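Local coordinates for fimbrial protein MyfA (PDB 5LN8) that forms the major subunit of Myf fimbriae, cell-adhesion fibres of pathogenic Yersinia enterocolitica, and binds galactose, at residues 63-68 and 79-84. Residues are numbered along the deposited sequence; the frame is centred on the assembly and turned at random.
Sequences NELSWD and ERVEAT. With GAL (beta-D-galactopyranose), chain C.
At the edge strand 80-87 of the Ig-like beta sandwich of MyfA, the side chain of E64, from the loop leading into strand 66-67, takes up the backbone N-H of T84. E64 OE1 accepts a nearly straight hydrogen bond from T84 N, 2.7 Å away with an angle of 166° at the hydrogen, the donor approaching from above the carboxylate plane. E64 CB and CG both lie 3.5 Å from the carbonyl O of E82, and a bend at chi2 (77°) turns the carboxylate toward T84 N. E64 OE1 also sits 3.2 Å from T84 O, a pair of acceptors that is not a bond; T62 OG1 is hydrogen-bonded to that carbonyl. On the buried side, L65 CG packs 4.0 Å from A83 CB, and L65 CD2 reaches V81 CG1 more loosely at 4.4 Å. Farther along, D68 belongs to the sugar pocket: D68 OD2 accepts a 2.8 Å hydrogen bond from galactose O2, while N38, K35 and H71 bind the same sugar. Through V81 and A83, strand 80-87 pairs with strand 21-29, whereas S66 pairs with W73 and L65 rests on W72 and I74, so that residues 63-68 pass from the edge of one sheet into the other.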
ATOM      1  N   ASN A  63      -6.635  -5.147   4.810  1.00 12.78           N
ATOM      2  CA  ASN A  63      -7.719  -6.104   4.872  1.00 13.50           C
ATOM      3  C   ASN A  63      -8.613  -6.026   3.634  1.00 13.56           C
ATOM      4  O   ASN A  63      -9.535  -6.816   3.481  1.00 14.47           O
ATOM      5  CB  ASN A  63      -8.526  -5.914   6.163  1.00 13.97           C
ATOM      6  CG  ASN A  63      -7.733  -6.275   7.409  1.00 17.57           C
ATOM      7  OD1 ASN A  63      -7.053  -7.299   7.451  1.00 19.39           O
ATOM      8  ND2 ASN A  63      -7.806  -5.424   8.421  1.00 18.41           N
ATOM      9  N   GLU A  64      -8.322  -5.078   2.747  1.00 13.03           N
ATOM     10  CA  GLU A  64      -9.126  -4.880   1.553  1.00 12.36           C
ATOM     11  C   GLU A  64      -8.562  -5.593   0.328  1.00 13.25           C
ATOM     12  O   GLU A  64      -9.267  -5.784  -0.664  1.00 12.77           O
ATOM     13  CB  GLU A  64      -9.288  -3.386   1.261  1.00 13.85           C
ATOM     14  CG  GLU A  64     -10.049  -2.606   2.333  1.00 14.15           C
ATOM     15  CD  GLU A  64      -9.223  -2.293   3.577  1.00 13.23           C
ATOM     16  OE1 GLU A  64      -8.062  -1.856   3.462  1.00 15.17           O
ATOM     17  OE2 GLU A  64      -9.753  -2.483   4.685  1.00 14.74           O
ATOM     18  N   LEU A  65      -7.290  -5.974   0.391  1.00 10.68           N
ATOM     19  CA  LEU A  65      -6.653  -6.653  -0.730  1.00 11.74           C
ATOM     20  C   LEU A  65      -6.056  -7.961  -0.265  1.00 10.54           C
ATOM     21  O   LEU A  65      -5.665  -8.079   0.895  1.00 11.38           O
ATOM     22  CB  LEU A  65      -5.540  -5.788  -1.343  1.00 10.62           C
ATOM     23  CG  LEU A  65      -5.845  -4.359  -1.804  1.00 10.21           C
ATOM     24  CD1 LEU A  65      -4.587  -3.639  -2.266  1.00  9.78           C
ATOM     25  CD2 LEU A  65      -6.889  -4.345  -2.900  1.00 11.51           C
ATOM     26  N   SER A  66      -5.978  -8.930  -1.178  1.00 12.38           N
ATOM     27  CA  SER A  66      -5.278 -10.189  -0.932  1.00 12.68           C
ATOM     28  C   SER A  66      -3.788 -10.014  -1.202  1.00 11.63           C
ATOM     29  O   SER A  66      -3.369  -8.999  -1.751  1.00  9.33           O
ATOM     30  CB  SER A  66      -5.809 -11.311  -1.836  1.00 14.65           C
ATOM     31  OG  SER A  66      -7.207 -11.471  -1.748  1.00 13.62           O
ATOM     32  N   TRP A  67      -3.001 -11.025  -0.843  1.00 11.50           N
ATOM     33  CA  TRP A  67      -1.559 -10.995  -1.048  1.00 12.32           C
ATOM     34  C   TRP A  67      -1.114 -12.296  -1.702  1.00 12.09           C
ATOM     35  O   TRP A  67      -1.627 -13.362  -1.373  1.00 11.27           O
ATOM     36  CB  TRP A  67      -0.862 -10.788   0.294  1.00 11.48           C
ATOM     37  CG  TRP A  67       0.632 -10.869   0.265  1.00 12.06           C
ATOM     38  CD1 TRP A  67       1.392 -11.975   0.502  1.00 13.91           C
ATOM     39  CD2 TRP A  67       1.552  -9.795   0.013  1.00 12.38           C
ATOM     40  NE1 TRP A  67       2.728 -11.662   0.405  1.00 14.97           N
ATOM     41  CE2 TRP A  67       2.852 -10.328   0.108  1.00 15.31           C
ATOM     42  CE3 TRP A  67       1.401  -8.440  -0.296  1.00 11.43           C
ATOM     43  CZ2 TRP A  67       4.000  -9.548  -0.087  1.00 13.58           C
ATOM     44  CZ3 TRP A  67       2.532  -7.668  -0.484  1.00 11.26           C
ATOM     45  CH2 TRP A  67       3.817  -8.223  -0.384  1.00 12.32           C
ATOM     46  N   ASP A  68      -0.185 -12.190  -2.647  1.00 11.56           N
ATOM     47  CA  ASP A  68       0.357 -13.348  -3.346  1.00 12.55           C
ATOM     48  C   ASP A  68       1.880 -13.250  -3.406  1.00 14.46           C
ATOM     49  O   ASP A  68       2.438 -12.640  -4.326  1.00 12.40           O
ATOM     50  CB  ASP A  68      -0.233 -13.436  -4.757  1.00 12.65           C
ATOM     51  CG  ASP A  68       0.218 -14.672  -5.517  1.00 13.03           C
ATOM     52  OD1 ASP A  68       0.910 -15.540  -4.955  1.00 14.67           O
ATOM     53  OD2 ASP A  68      -0.146 -14.785  -6.698  1.00 14.94           O
ATOM     54  N   GLU A  79     -16.265   0.078 -10.474  1.00 12.84           N
ATOM     55  CA  GLU A  79     -15.515   1.221 -10.990  1.00 14.07           C
ATOM     56  C   GLU A  79     -14.432   1.701 -10.013  1.00 14.81           C
ATOM     57  O   GLU A  79     -13.538   2.456 -10.388  1.00 14.02           O
ATOM     58  CB  GLU A  79     -16.486   2.357 -11.362  1.00 13.66           C
ATOM     59  CG  GLU A  79     -15.846   3.636 -11.898  1.00 13.83           C
ATOM     60  CD  GLU A  79     -15.610   4.664 -10.806  1.00 13.41           C
ATOM     61  OE1 GLU A  79     -16.260   4.560  -9.749  1.00 13.48           O
ATOM     62  OE2 GLU A  79     -14.777   5.570 -10.997  1.00 13.89           O
ATOM     63  N   ARG A  80     -14.490   1.242  -8.768  1.00 13.36           N
ATOM     64  CA  ARG A  80     -13.668   1.843  -7.727  1.00 14.71           C
ATOM     65  C   ARG A  80     -13.410   0.898  -6.554  1.00 14.88           C
ATOM     66  O   ARG A  80     -14.335   0.249  -6.062  1.00 15.30           O
ATOM     67  CB  ARG A  80     -14.380   3.097  -7.233  1.00 16.50           C
ATOM     68  CG  ARG A  80     -13.580   4.021  -6.371  1.00 18.16           C
ATOM     69  CD  ARG A  80     -14.496   5.106  -5.870  1.00 19.53           C
ATOM     70  NE  ARG A  80     -13.823   6.128  -5.078  1.00 24.72           N
ATOM     71  CZ  ARG A  80     -13.635   6.059  -3.763  1.00 26.13           C
ATOM     72  NH1 ARG A  80     -14.043   4.999  -3.073  1.00 23.88           N
ATOM     73  NH2 ARG A  80     -13.016   7.051  -3.139  1.00 26.64           N
ATOM     74  N   VAL A  81     -12.146   0.827  -6.130  1.00 13.00           N
ATOM     75  CA  VAL A  81     -11.725   0.051  -4.962  1.00 13.47           C
ATOM     76  C   VAL A  81     -10.918   0.911  -3.996  1.00 13.66           C
ATOM     77  O   VAL A  81      -9.992   1.604  -4.412  1.00 12.62           O
ATOM     78  CB  VAL A  81     -10.807  -1.132  -5.349  1.00 16.18           C
ATOM     79  CG1 VAL A  81     -10.381  -1.905  -4.097  1.00 15.53           C
ATOM     80  CG2 VAL A  81     -11.491  -2.052  -6.319  1.00 15.85           C
ATOM     81  N   GLU A  82     -11.246   0.843  -2.707  1.00 12.00           N
ATOM     82  CA  GLU A  82     -10.449   1.521  -1.692  1.00 16.01           C
ATOM     83  C   GLU A  82      -9.752   0.521  -0.783  1.00 14.88           C
ATOM     84  O   GLU A  82     -10.311  -0.532  -0.468  1.00 12.61           O
ATOM     85  CB  GLU A  82     -11.308   2.453  -0.842  1.00 17.92           C
ATOM     86  CG  GLU A  82     -11.575   3.806  -1.468  1.00 22.16           C
ATOM     87  CD  GLU A  82     -12.264   4.758  -0.508  1.00 25.53           C
ATOM     88  OE1 GLU A  82     -12.267   4.472   0.705  1.00 29.03           O
ATOM     89  OE2 GLU A  82     -12.806   5.786  -0.959  1.00 28.25           O
ATOM     90  N   ALA A  83      -8.540   0.878  -0.358  1.00 13.46           N
ATOM     91  CA  ALA A  83      -7.739   0.072   0.561  1.00 12.26           C
ATOM     92  C   ALA A  83      -6.994   0.951   1.568  1.00 13.10           C
ATOM     93  O   ALA A  83      -6.480   2.014   1.210  1.00 12.44           O
ATOM     94  CB  ALA A  83      -6.755  -0.780  -0.211  1.00 13.60           C
ATOM     95  N   THR A  84      -6.937   0.505   2.821  1.00 11.08           N
ATOM     96  CA  THR A  84      -6.092   1.147   3.823  1.00 13.08           C
ATOM     97  C   THR A  84      -4.942   0.222   4.202  1.00 13.27           C
ATOM     98  O   THR A  84      -5.151  -0.953   4.492  1.00 11.88           O
ATOM     99  CB  THR A  84      -6.876   1.486   5.106  1.00 14.75           C
ATOM    100  OG1 THR A  84      -7.839   2.506   4.826  1.00 11.53           O
ATOM    101  CG2 THR A  84      -5.933   1.962   6.209  1.00 12.29           C
TER
HETATM  102  C1  GAL C 201      -4.114 -13.985  -8.795  1.00 15.53           C
HETATM  103  C2  GAL C 201      -2.845 -13.099  -8.933  1.00 16.66           C
HETATM  104  C3  GAL C 201      -3.254 -11.673  -9.340  1.00 17.33           C
HETATM  105  C4  GAL C 201      -4.068 -11.712 -10.651  1.00 16.30           C
HETATM  106  C5  GAL C 201      -5.228 -12.719 -10.525  1.00 16.75           C
HETATM  107  C6  GAL C 201      -5.966 -12.991 -11.842  1.00 19.30           C
HETATM  108  O1  GAL C 201      -3.789 -15.284  -8.470  1.00 16.98           O
HETATM  109  O2  GAL C 201      -2.049 -13.034  -7.730  1.00 16.49           O
HETATM  110  O3  GAL C 201      -2.130 -10.819  -9.537  1.00 17.24           O
HETATM  111  O4  GAL C 201      -3.246 -12.050 -11.765  1.00 18.54           O
HETATM  112  O5  GAL C 201      -4.804 -14.015 -10.038  1.00 17.97           O
HETATM  113  O6  GAL C 201      -7.107 -13.796 -11.669  1.00 20.11           O